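N-acetylglucosamine-6-phosphate deacetylase (PDB 1O12) probably catalyses the removal of the acetyl group from N-acetylglucosamine 6-phosphate, using a bound divalent metal cation. Local coordinates at residues K108-I113 with D156-M161; G56-H61 with Y331-E336; H143-P146 with R150-S153; E77-L82 with S118-G123. All coordinates share one frame; numbering follows the deposited sequence.

Contact 1. Residues K108-I113 with D156-M161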
loop_
_atom_site.group_PDB
_atom_site.type_symbol
_atom_site.label_atom_id
_atom_site.label_comp_id
_atom_site.label_asym_id
_atom_site.label_seq_id
_atom_site.Cartn_x
_atom_site.Cartn_y
_atom_site.Cartn_z
ATOM N N LYS A 108 -15.798 29.393 -23.995
ATOM C CA LYS A 108 -16.559 30.171 -23.036
ATOM C C LYS A 108 -15.814 30.393 -21.718
ATOM O O LYS A 108 -16.008 31.413 -21.033
ATOM C CB LYS A 108 -17.888 29.504 -22.769
ATOM C CG LYS A 108 -18.862 29.548 -23.940
ATOM C CD LYS A 108 -20.223 29.021 -23.454
ATOM C CE LYS A 108 -21.262 28.942 -24.559
ATOM N NZ LYS A 108 -22.633 28.778 -23.976
ATOM N N ALA A 109 -14.962 29.445 -21.348
ATOM C CA ALA A 109 -14.200 29.604 -20.121
ATOM C C ALA A 109 -13.155 30.705 -20.383
ATOM O O ALA A 109 -12.904 31.561 -19.514
ATOM C CB ALA A 109 -13.520 28.271 -19.738
ATOM N N ARG A 110 -12.562 30.679 -21.579
ATOM C CA ARG A 110 -11.574 31.675 -21.986
ATOM C C ARG A 110 -12.203 33.075 -21.946
ATOM O O ARG A 110 -11.577 34.020 -21.470
ATOM C CB ARG A 110 -11.068 31.392 -23.411
ATOM C CG ARG A 110 -9.941 32.341 -23.945
ATOM C CD ARG A 110 -9.973 32.419 -25.505
ATOM N NE ARG A 110 -11.254 32.956 -25.995
ATOM C CZ ARG A 110 -11.713 32.847 -27.241
ATOM N NH1 ARG A 110 -11.009 32.224 -28.166
ATOM N NH2 ARG A 110 -12.904 33.330 -27.553
ATOM N N ASP A 111 -13.436 33.200 -22.435
ATOM C CA ASP A 111 -14.111 34.490 -22.438
ATOM C C ASP A 111 -14.493 34.875 -21.012
ATOM O O ASP A 111 -14.476 36.064 -20.632
ATOM C CB ASP A 111 -15.393 34.463 -23.293
ATOM C CG ASP A 111 -15.130 34.244 -24.773
ATOM O OD1 ASP A 111 -14.001 34.500 -25.255
ATOM O OD2 ASP A 111 -16.080 33.829 -25.466
ATOM N N TYR A 112 -14.873 33.867 -20.230
ATOM C CA TYR A 112 -15.258 34.097 -18.859
ATOM C C TYR A 112 -14.055 34.578 -18.049
ATOM O O TYR A 112 -14.191 35.404 -17.154
ATOM C CB TYR A 112 -15.810 32.814 -18.246
ATOM C CG TYR A 112 -16.281 33.017 -16.826
ATOM C CD1 TYR A 112 -17.549 33.515 -16.573
ATOM C CD2 TYR A 112 -15.436 32.765 -15.739
ATOM C CE1 TYR A 112 -17.981 33.760 -15.289
ATOM C CE2 TYR A 112 -15.853 33.004 -14.440
ATOM C CZ TYR A 112 -17.136 33.503 -14.212
ATOM O OH TYR A 112 -17.615 33.728 -12.920
ATOM N N ILE A 113 -12.864 34.089 -18.369
ATOM C CA ILE A 113 -11.711 34.509 -17.586
ATOM C C ILE A 113 -11.288 35.943 -17.921
ATOM O O ILE A 113 -10.842 36.701 -17.040
ATOM C CB ILE A 113 -10.552 33.478 -17.751
ATOM C CG1 ILE A 113 -10.996 32.165 -17.080
ATOM C CG2 ILE A 113 -9.222 34.056 -17.222
ATOM C CD1 ILE A 113 -9.975 31.012 -17.102
ATOM N N ASP A 156 -5.563 23.681 -25.574
ATOM C CA ASP A 156 -4.622 24.681 -25.106
ATOM C C ASP A 156 -5.366 25.570 -24.099
ATOM O O ASP A 156 -6.520 25.300 -23.748
ATOM C CB ASP A 156 -4.131 25.514 -26.311
ATOM C CG ASP A 156 -2.822 26.274 -26.029
ATOM O OD1 ASP A 156 -2.210 26.767 -27.015
ATOM O OD2 ASP A 156 -2.407 26.385 -24.845
ATOM N N SER A 157 -4.715 26.639 -23.647
ATOM C CA SER A 157 -5.340 27.534 -22.684
ATOM C C SER A 157 -6.721 27.795 -23.235
ATOM O O SER A 157 -6.867 28.053 -24.428
ATOM C CB SER A 157 -4.534 28.831 -22.567
ATOM O OG SER A 157 -4.790 29.472 -21.333
ATOM N N PRO A 158 -7.750 27.795 -22.375
ATOM C CA PRO A 158 -7.668 27.575 -20.927
ATOM C C PRO A 158 -7.686 26.142 -20.353
ATOM O O PRO A 158 -8.087 25.940 -19.214
ATOM C CB PRO A 158 -8.820 28.424 -20.399
ATOM C CG PRO A 158 -9.865 28.203 -21.428
ATOM C CD PRO A 158 -9.089 28.283 -22.751
ATOM N N ALA A 159 -7.271 25.150 -21.124
ATOM C CA ALA A 159 -7.206 23.807 -20.557
ATOM C C ALA A 159 -6.049 23.895 -19.554
ATOM O O ALA A 159 -5.035 24.548 -19.829
ATOM C CB ALA A 159 -6.884 22.780 -21.634
ATOM N N LYS A 160 -6.189 23.249 -18.404
ATOM C CA LYS A 160 -5.143 23.297 -17.403
ATOM C C LYS A 160 -4.727 21.928 -16.958
ATOM O O LYS A 160 -3.630 21.746 -16.447
ATOM C CB LYS A 160 -5.602 24.100 -16.191
ATOM C CG LYS A 160 -5.752 25.591 -16.495
ATOM C CD LYS A 160 -4.430 26.232 -16.888
ATOM C CE LYS A 160 -4.610 27.670 -17.414
ATOM N NZ LYS A 160 -3.351 28.297 -17.928
HETATM N N MSE A 161 -5.604 20.956 -17.169
HETATM C CA MSE A 161 -5.335 19.598 -16.742
HETATM C C MSE A 161 -6.032 18.627 -17.674
HETATM O O MSE A 161 -7.052 18.949 -18.273
HETATM C CB MSE A 161 -5.828 19.406 -15.314
HETATM C CG MSE A 161 -5.468 18.085 -14.741
HETATM SE SE MSE A 161 -5.839 17.962 -12.842
HETATM C CE MSE A 161 -4.346 18.984 -12.113
#

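Contact 2. Residues G56-H61 with Y331-E336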
loop_
_atom_site.group_PDB
_atom_site.type_symbol
_atom_site.label_atom_id
_atom_site.label_comp_id
_atom_site.label_asym_id
_atom_site.label_seq_id
_atom_site.Cartn_x
_atom_site.Cartn_y
_atom_site.Cartn_z
ATOM N N GLY A 56 -6.648 29.411 0.656
ATOM C CA GLY A 56 -7.896 29.123 -0.027
ATOM C C GLY A 56 -7.852 27.731 -0.659
ATOM O O GLY A 56 -6.886 27.382 -1.318
ATOM N N PHE A 57 -8.892 26.935 -0.435
ATOM C CA PHE A 57 -8.964 25.588 -0.980
ATOM C C PHE A 57 -8.911 25.638 -2.499
ATOM O O PHE A 57 -9.287 26.645 -3.108
ATOM C CB PHE A 57 -10.255 24.903 -0.541
ATOM C CG PHE A 57 -10.372 24.739 0.952
ATOM C CD1 PHE A 57 -11.624 24.707 1.569
ATOM C CD2 PHE A 57 -9.227 24.616 1.745
ATOM C CE1 PHE A 57 -11.733 24.554 2.948
ATOM C CE2 PHE A 57 -9.322 24.463 3.127
ATOM C CZ PHE A 57 -10.570 24.433 3.727
ATOM N N VAL A 58 -8.443 24.534 -3.081
ATOM C CA VAL A 58 -8.304 24.365 -4.506
ATOM C C VAL A 58 -8.965 23.048 -4.944
ATOM O O VAL A 58 -8.587 21.968 -4.459
ATOM C CB VAL A 58 -6.801 24.344 -4.895
ATOM C CG1 VAL A 58 -6.673 24.135 -6.404
ATOM C CG2 VAL A 58 -6.102 25.666 -4.432
ATOM N N ASP A 59 -9.942 23.123 -5.857
ATOM C CA ASP A 59 -10.619 21.919 -6.333
ATOM C C ASP A 59 -10.314 21.782 -7.817
ATOM O O ASP A 59 -10.914 22.454 -8.645
ATOM C CB ASP A 59 -12.139 21.994 -6.124
ATOM C CG ASP A 59 -12.806 20.625 -6.256
ATOM O OD1 ASP A 59 -12.127 19.710 -6.756
ATOM O OD2 ASP A 59 -13.987 20.454 -5.879
ATOM N N PRO A 60 -9.388 20.874 -8.169
ATOM C CA PRO A 60 -9.011 20.674 -9.567
ATOM C C PRO A 60 -9.900 19.696 -10.291
ATOM O O PRO A 60 -9.680 19.409 -11.468
ATOM C CB PRO A 60 -7.583 20.164 -9.448
ATOM C CG PRO A 60 -7.677 19.256 -8.224
ATOM C CD PRO A 60 -8.526 20.072 -7.264
ATOM N N HIS A 61 -10.912 19.192 -9.591
ATOM C CA HIS A 61 -11.793 18.197 -10.184
ATOM C C HIS A 61 -13.226 18.308 -9.694
ATOM O O HIS A 61 -13.586 17.685 -8.697
ATOM C CB HIS A 61 -11.254 16.794 -9.868
ATOM C CG HIS A 61 -11.832 15.721 -10.727
ATOM N ND1 HIS A 61 -11.278 14.463 -10.819
ATOM C CD2 HIS A 61 -12.917 15.712 -11.539
ATOM C CE1 HIS A 61 -11.993 13.724 -11.649
ATOM N NE2 HIS A 61 -12.992 14.458 -12.100
ATOM N N TYR A 331 -2.244 23.391 -1.057
ATOM C CA TYR A 331 -0.841 23.428 -1.428
ATOM C C TYR A 331 -0.396 22.387 -2.469
ATOM O O TYR A 331 0.294 22.736 -3.431
ATOM C CB TYR A 331 0.047 23.331 -0.177
ATOM C CG TYR A 331 1.513 23.459 -0.480
ATOM C CD1 TYR A 331 2.042 24.656 -0.980
ATOM C CD2 TYR A 331 2.371 22.381 -0.303
ATOM C CE1 TYR A 331 3.390 24.779 -1.298
ATOM C CE2 TYR A 331 3.728 22.485 -0.611
ATOM C CZ TYR A 331 4.224 23.687 -1.108
ATOM O OH TYR A 331 5.555 23.783 -1.417
ATOM N N ASN A 332 -0.770 21.122 -2.287
ATOM C CA ASN A 332 -0.369 20.115 -3.246
ATOM C C ASN A 332 -0.830 20.448 -4.682
ATOM O O ASN A 332 -0.047 20.339 -5.618
ATOM C CB ASN A 332 -0.850 18.723 -2.806
ATOM C CG ASN A 332 -0.140 18.228 -1.517
ATOM O OD1 ASN A 332 0.942 18.714 -1.161
ATOM N ND2 ASN A 332 -0.745 17.248 -0.832
ATOM N N SER A 333 -2.070 20.891 -4.863
ATOM C CA SER A 333 -2.546 21.222 -6.211
ATOM C C SER A 333 -1.783 22.412 -6.734
ATOM O O SER A 333 -1.386 22.446 -7.891
ATOM C CB SER A 333 -4.028 21.603 -6.212
ATOM O OG SER A 333 -4.821 20.603 -5.632
ATOM N N CYS A 334 -1.601 23.403 -5.874
ATOM C CA CYS A 334 -0.896 24.589 -6.279
ATOM C C CYS A 334 0.465 24.214 -6.834
ATOM O O CYS A 334 0.898 24.775 -7.832
ATOM C CB CYS A 334 -0.734 25.553 -5.095
ATOM S SG CYS A 334 -2.218 26.489 -4.682
ATOM N N VAL A 335 1.139 23.259 -6.198
ATOM C CA VAL A 335 2.454 22.849 -6.663
ATOM C C VAL A 335 2.324 22.175 -8.010
ATOM O O VAL A 335 3.148 22.378 -8.890
ATOM C CB VAL A 335 3.161 21.875 -5.658
ATOM C CG1 VAL A 335 4.382 21.217 -6.326
ATOM C CG2 VAL A 335 3.606 22.640 -4.407
ATOM N N GLU A 336 1.274 21.395 -8.199
ATOM C CA GLU A 336 1.130 20.711 -9.476
ATOM C C GLU A 336 0.868 21.673 -10.614
ATOM O O GLU A 336 1.429 21.552 -11.700
ATOM C CB GLU A 336 -0.006 19.692 -9.427
ATOM C CG GLU A 336 0.190 18.620 -8.419
ATOM C CD GLU A 336 -0.766 17.465 -8.614
ATOM O OE1 GLU A 336 -2.015 17.674 -8.658
ATOM O OE2 GLU A 336 -0.246 16.331 -8.725
HETATM O O HOH W 1 -6.673 20.095 -3.704
#

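Contact 3. Residues H143-P146 with R150-S153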
loop_
_atom_site.group_PDB
_atom_site.type_symbol
_atom_site.label_atom_id
_atom_site.label_comp_id
_atom_site.label_asym_id
_atom_site.label_seq_id
_atom_site.Cartn_x
_atom_site.Cartn_y
_atom_site.Cartn_z
ATOM N N HIS A 143 -18.188 8.697 -26.979
ATOM C CA HIS A 143 -17.226 9.794 -27.164
ATOM C C HIS A 143 -15.759 9.403 -26.924
ATOM O O HIS A 143 -14.856 10.058 -27.423
ATOM C CB HIS A 143 -17.600 10.984 -26.270
ATOM C CG HIS A 143 -18.941 11.584 -26.582
ATOM N ND1 HIS A 143 -19.257 12.106 -27.823
ATOM C CD2 HIS A 143 -20.022 11.813 -25.796
ATOM C CE1 HIS A 143 -20.467 12.636 -27.781
ATOM N NE2 HIS A 143 -20.955 12.473 -26.562
ATOM N N ILE A 144 -15.540 8.329 -26.164
ATOM C CA ILE A 144 -14.202 7.843 -25.850
ATOM C C ILE A 144 -13.479 7.456 -27.141
ATOM O O ILE A 144 -14.001 6.694 -27.942
ATOM C CB ILE A 144 -14.247 6.602 -24.903
ATOM C CG1 ILE A 144 -15.058 6.928 -23.640
ATOM C CG2 ILE A 144 -12.810 6.180 -24.525
ATOM C CD1 ILE A 144 -14.949 5.884 -22.541
ATOM N N ARG A 145 -12.267 7.959 -27.328
ATOM C CA ARG A 145 -11.532 7.664 -28.541
ATOM C C ARG A 145 -10.075 7.995 -28.279
ATOM O O ARG A 145 -9.748 8.647 -27.276
ATOM C CB ARG A 145 -12.052 8.564 -29.660
ATOM C CG ARG A 145 -11.951 10.040 -29.267
ATOM C CD ARG A 145 -12.576 10.961 -30.287
ATOM N NE ARG A 145 -12.474 12.380 -29.927
ATOM C CZ ARG A 145 -13.282 13.020 -29.083
ATOM N NH1 ARG A 145 -14.280 12.375 -28.484
ATOM N NH2 ARG A 145 -13.101 14.316 -28.847
ATOM N N PRO A 146 -9.177 7.552 -29.173
ATOM C CA PRO A 146 -7.750 7.833 -29.006
ATOM C C PRO A 146 -7.453 9.248 -29.448
ATOM O O PRO A 146 -8.182 9.839 -30.240
ATOM C CB PRO A 146 -7.084 6.810 -29.914
ATOM C CG PRO A 146 -8.063 6.701 -31.031
ATOM C CD PRO A 146 -9.397 6.640 -30.311
ATOM N N ARG A 150 -5.112 15.900 -35.105
ATOM C CA ARG A 150 -6.170 16.859 -35.420
ATOM C C ARG A 150 -6.809 17.423 -34.149
ATOM O O ARG A 150 -7.149 18.604 -34.088
ATOM C CB ARG A 150 -7.246 16.177 -36.271
ATOM C CG ARG A 150 -8.516 17.004 -36.562
ATOM C CD ARG A 150 -9.535 16.145 -37.346
ATOM N NE ARG A 150 -8.879 15.461 -38.473
ATOM C CZ ARG A 150 -9.462 14.593 -39.313
ATOM N NH1 ARG A 150 -10.750 14.268 -39.179
ATOM N NH2 ARG A 150 -8.749 14.046 -40.301
ATOM N N GLU A 151 -6.992 16.589 -33.129
ATOM C CA GLU A 151 -7.588 17.100 -31.901
ATOM C C GLU A 151 -6.540 17.754 -31.007
ATOM O O GLU A 151 -6.803 18.764 -30.362
ATOM C CB GLU A 151 -8.315 15.984 -31.142
ATOM C CG GLU A 151 -9.607 15.571 -31.800
ATOM C CD GLU A 151 -10.305 14.445 -31.063
ATOM O OE1 GLU A 151 -10.832 14.690 -29.949
ATOM O OE2 GLU A 151 -10.313 13.310 -31.600
ATOM N N LEU A 152 -5.345 17.193 -30.985
ATOM C CA LEU A 152 -4.316 17.754 -30.157
ATOM C C LEU A 152 -4.218 19.261 -30.400
ATOM O O LEU A 152 -3.923 20.033 -29.481
ATOM C CB LEU A 152 -2.987 17.098 -30.474
ATOM C CG LEU A 152 -1.922 17.416 -29.426
ATOM C CD1 LEU A 152 -2.222 16.565 -28.161
ATOM C CD2 LEU A 152 -0.507 17.127 -29.970
ATOM N N SER A 153 -4.489 19.684 -31.634
ATOM C CA SER A 153 -4.394 21.102 -31.988
ATOM C C SER A 153 -5.472 22.006 -31.394
ATOM O O SER A 153 -5.355 23.221 -31.456
ATOM C CB SER A 153 -4.384 21.277 -33.519
ATOM O OG SER A 153 -5.698 21.276 -34.064
#

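Contact 4. Residues E77-L82 with S118-G123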
loop_
_atom_site.group_PDB
_atom_site.type_symbol
_atom_site.label_atom_id
_atom_site.label_comp_id
_atom_site.label_asym_id
_atom_site.label_seq_id
_atom_site.Cartn_x
_atom_site.Cartn_y
_atom_site.Cartn_z
ATOM N N GLU A 77 -22.108 30.625 -11.763
ATOM C CA GLU A 77 -22.845 29.980 -10.680
ATOM C C GLU A 77 -21.904 29.134 -9.846
ATOM O O GLU A 77 -21.905 29.236 -8.612
ATOM C CB GLU A 77 -24.006 29.110 -11.194
ATOM C CG GLU A 77 -25.162 29.893 -11.762
ATOM C CD GLU A 77 -24.856 30.419 -13.145
ATOM O OE1 GLU A 77 -25.638 31.259 -13.650
ATOM O OE2 GLU A 77 -23.836 29.988 -13.744
HETATM N N MSE A 78 -21.101 28.306 -10.511
HETATM C CA MSE A 78 -20.156 27.458 -9.800
HETATM C C MSE A 78 -19.245 28.294 -8.913
HETATM O O MSE A 78 -19.110 28.007 -7.715
HETATM C CB MSE A 78 -19.325 26.659 -10.794
HETATM C CG MSE A 78 -20.150 25.656 -11.566
HETATM SE SE MSE A 78 -19.200 24.605 -12.924
HETATM C CE MSE A 78 -18.121 23.466 -11.759
ATOM N N GLU A 79 -18.645 29.344 -9.481
ATOM C CA GLU A 79 -17.728 30.179 -8.717
ATOM C C GLU A 79 -18.316 30.728 -7.422
ATOM O O GLU A 79 -17.746 30.577 -6.341
ATOM C CB GLU A 79 -17.237 31.354 -9.553
ATOM C CG GLU A 79 -16.415 32.371 -8.760
ATOM C CD GLU A 79 -15.710 33.403 -9.647
ATOM O OE1 GLU A 79 -15.040 34.308 -9.100
ATOM O OE2 GLU A 79 -15.819 33.315 -10.896
ATOM N N GLU A 80 -19.457 31.380 -7.563
ATOM C CA GLU A 80 -20.161 31.992 -6.476
ATOM C C GLU A 80 -20.457 30.969 -5.355
ATOM O O GLU A 80 -20.264 31.257 -4.170
ATOM C CB GLU A 80 -21.440 32.628 -7.050
ATOM C CG GLU A 80 -22.201 33.529 -6.103
ATOM C CD GLU A 80 -21.277 34.349 -5.186
ATOM O OE1 GLU A 80 -20.301 34.977 -5.685
ATOM O OE2 GLU A 80 -21.542 34.364 -3.956
ATOM N N PHE A 81 -20.904 29.770 -5.698
ATOM C CA PHE A 81 -21.176 28.809 -4.638
ATOM C C PHE A 81 -19.902 28.340 -3.939
ATOM O O PHE A 81 -19.840 28.284 -2.708
ATOM C CB PHE A 81 -21.906 27.584 -5.172
ATOM C CG PHE A 81 -22.208 26.580 -4.113
ATOM C CD1 PHE A 81 -23.146 26.866 -3.118
ATOM C CD2 PHE A 81 -21.497 25.385 -4.041
ATOM C CE1 PHE A 81 -23.372 25.974 -2.047
ATOM C CE2 PHE A 81 -21.713 24.488 -2.973
ATOM C CZ PHE A 81 -22.654 24.789 -1.976
ATOM N N LEU A 82 -18.893 27.997 -4.744
ATOM C CA LEU A 82 -17.619 27.507 -4.229
ATOM C C LEU A 82 -16.970 28.367 -3.146
ATOM O O LEU A 82 -16.258 27.842 -2.271
ATOM C CB LEU A 82 -16.649 27.279 -5.387
ATOM C CG LEU A 82 -17.134 26.117 -6.252
ATOM C CD1 LEU A 82 -16.064 25.746 -7.239
ATOM C CD2 LEU A 82 -17.483 24.920 -5.379
ATOM N N SER A 118 -10.465 38.440 -11.836
ATOM C CA SER A 118 -10.103 37.991 -10.503
ATOM C C SER A 118 -10.859 36.699 -10.068
ATOM O O SER A 118 -10.873 36.343 -8.887
ATOM C CB SER A 118 -10.285 39.122 -9.468
ATOM O OG SER A 118 -11.646 39.304 -9.139
ATOM N N THR A 119 -11.451 35.997 -11.037
ATOM C CA THR A 119 -12.185 34.748 -10.785
ATOM C C THR A 119 -11.391 33.582 -10.158
ATOM O O THR A 119 -10.156 33.494 -10.241
ATOM C CB THR A 119 -12.813 34.175 -12.101
ATOM O OG1 THR A 119 -13.521 32.978 -11.785
ATOM C CG2 THR A 119 -11.737 33.823 -13.136
ATOM N N SER A 120 -12.126 32.661 -9.562
ATOM C CA SER A 120 -11.505 31.496 -8.962
ATOM C C SER A 120 -11.314 30.422 -10.042
ATOM O O SER A 120 -10.660 29.413 -9.822
ATOM C CB SER A 120 -12.356 30.984 -7.779
ATOM O OG SER A 120 -13.733 30.832 -8.126
ATOM N N LEU A 121 -11.853 30.658 -11.229
ATOM C CA LEU A 121 -11.709 29.696 -12.314
ATOM C C LEU A 121 -10.327 29.755 -12.978
ATOM O O LEU A 121 -9.995 30.698 -13.685
ATOM C CB LEU A 121 -12.791 29.932 -13.350
ATOM C CG LEU A 121 -12.666 29.115 -14.632
ATOM C CD1 LEU A 121 -13.117 27.679 -14.381
ATOM C CD2 LEU A 121 -13.544 29.743 -15.724
ATOM N N LEU A 122 -9.522 28.734 -12.745
ATOM C CA LEU A 122 -8.189 28.675 -13.310
ATOM C C LEU A 122 -8.283 28.203 -14.747
ATOM O O LEU A 122 -7.485 28.570 -15.593
ATOM C CB LEU A 122 -7.341 27.684 -12.537
ATOM C CG LEU A 122 -5.811 27.848 -12.434
ATOM C CD1 LEU A 122 -5.146 26.524 -12.747
ATOM C CD2 LEU A 122 -5.300 28.949 -13.313
ATOM N N GLY A 123 -9.265 27.371 -15.021
ATOM C CA GLY A 123 -9.405 26.864 -16.364
ATOM C C GLY A 123 -10.288 25.637 -16.441
ATOM O O GLY A 123 -11.236 25.458 -15.653
#

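Contact 1. Residues K108-I113 with D156-M161
Pro158 points its pyrrolidine ring at one turn of helix 99-115, meeting Ala109, Arg110 and Ile113. In this metal-dependent hydrolase of TIM-barrel type, the contact joins an outer helix to the residues that lead into barrel strand 159-164. The ring enters with CG foremost. Pro158 CG lies 4.0 Å from Ala109 CB and 3.7 Å from the backbone nitrogen Arg110 N, so the proline rests on helix backbone as well as side chains. The next ring atom, Pro158 CD, passes 3.7 Å from Arg110 CB, while on the remaining flank Ile113 reaches out in an extended chain to bring CD1 within 4.3 Å of Pro158 CB. The peptide bond before Pro158 is cis, a sharp bend in the chain just before the strand. Close by, Ala109 and Ile113 also touch strand 121-127, the neighbour of strand 159-164, through Val124 and Leu121, so the helix lies over strand 121-127 and the lead-in to strand 159-164.

Arg110 gives the proline only the root of its side chain. Its CG stands anti to the backbone N (chi1 -177°), and a bend at chi3 carries the guanidinium away from Pro158 and back over its own helix to Asp111. There both NE and NH2 take the same carboxylate oxygen, which sits at the guanidinium edge, in its plane. The NH2 bond is the shorter and straighter: Arg110 NH2 lies 2.8 Å from Asp111 OD1 with an N-H...O angle of 162°, against 3.2 Å from Arg110 NE to Asp111 OD1.

Contact 2. Residues G56-H61 with Y331-E336
Segments 56-61 and 331-336 come nearest at Val58 and Ser333, whose CA atoms are 6.8 Å apart; Val58 also bonds through its backbone to Ser329 of the same helix. Val58 points at the helix and sets one methyl against each of two successive residues. With chi1 at 179°, Val58 CG1 trails away from the backbone nitrogen and meets Ser333 CB at 3.7 Å; Val58 CG2, on the other branch, lies 4.0 Å from Cys334 SG. Beyond the corner of the chain, Pro60 brings CG and CD up to the serine, with Pro60 CD 4.1 Å from Ser333 OG. A water 2.7 Å from Ser333 OG also lies in hydrogen-bonding position 2.8 Å from Val58 O. Strand 52-59 is the first strand of the TIM-barrel domain, and the helix lies over strands 52-59 and 262-265, consistent with the place where the barrel closes: Ser333 touches Val263 and Pro60 touches Val265. On the side away from the helix the chain heads for the metal site. His61 N reaches Asp59 OD1 at 3.1 Å from above the carboxylate plane, an Asx turn, and Thr266 N bonds to the same oxygen. His61 NE2 in turn is hydrogen-bonded to the iron ligand Glu127.

Contact 3. Residues H143-P146 with R150-S153
A salt bridge between Arg145 and Glu151 ties the end of the loop that follows barrel strand 121-127 to the short, weakly bonded helix 149-152 a few residues further on. This is a loop at the metal-bearing end of the TIM barrel: the strand before it carries the iron ligand Glu127, and the Arg145 side chain is about 12 Å from that of Glu127. The two side chains come from opposite directions, and the carboxylate sits at the guanidinium edge, the two planes 23° apart. The grip is side-on, through NE and NH2. Arg145 NH2 lies 2.6 Å from Glu151 OE1, and Arg145 NE lies 2.9 Å from Glu151 OE2 in the straightest of the bonds (157°). Arg145 NE also reaches Glu151 OE1 at 2.8 Å, at a poorer angle, so OE1 takes two donors from the same arginine; Tyr130 OH is a further partner of this oxygen. All three arginine bonds fall on the syn side of the carboxylate oxygens.

Arg145 sets out with CG between the backbone N and the carbonyl carbon (chi1 56°) and then runs straight to NE, which brings NE up to the acid; the last torsion turns the flat group. Its third nitrogen, NH1, is held by the carbonyl Thr97 O. A leucine here would probably leave the buried carboxylate of Glu151 without its countercharge and release the loop from helix 149-152. Arg145 NH1 also makes a weak bond, of 2.6 Å but poor angle, back to the carbonyl His143 O.

Contact 4. Residues E77-L82 with S118-G123
Glu79 reaches out of helix 75-83 as a fully extended chain and lays its carboxylate against Thr119 and Ser120. With CG swung opposite the backbone nitrogen (chi1 173°) and the next torsion also near 180°, it spans the gap between helix and loop. Thr119 OG1 donates to Glu79 OE2; the modelled separation of 2.5 Å is very short, and its exact value is doubtful. The other oxygen, Glu79 OE1, stands 3.3 Å from Thr119 CA and accepts a weak bond from Ser120 N, with a length of 3.4 Å. Two tyrosine hydroxyls complete the setting, Tyr83 OH at OE1 and Tyr112 OH at OE2, so both carboxylate oxygens have several polar neighbours.

Thr119 uses its hydroxyl twice: Thr119 OG1 accepts a nearly straight bond of 172° from Leu121 N at 2.9 Å while its proton goes to Glu79. In Ser120 the side chain turns so that OG falls between the backbone N and the carbonyl carbon. This sets the hydroxyl alongside the glutamate stem, with Ser120 OG 3.2 Å from Glu79 CG, and lets it make a weak hydrogen bond with Tyr83 OH. Shortening Glu79 to an alanine would probably leave Thr119 OG1 and Tyr112 OH without the carboxylate oxygen they share, and Tyr83 OH without its bond to the other, and open a gap between helix and loop.

The bond from Leu121 N to Thr119 OG1 defines an ST turn, here leading into strand 121-127 at the end of the TIM barrel remote from the metal ligand Glu127.

Contacts 1 and 4 touch and form one layer between the barrel strands and the helices around them. Their centres are 12 Å apart, and Tyr112 of the helix in contact 1 reaches the acid of contact 4, with Tyr112 OH 2.7 Å from Glu79 OE2. They meet neighbouring strands, 159-164 and 121-127, and both lie away from the active site. Contact 2, centred 14 Å from contact 4 and 17 Å from contact 1, lies deeper: its Pro60 side chain is about 13 Å from the iron and about 9 Å from that of Asp267, the predicted proton donor/acceptor. Contact 3 is peripheral, its centre 27 Å from those of contacts 2 and 4, yet its loop follows the strand that supplies Glu127.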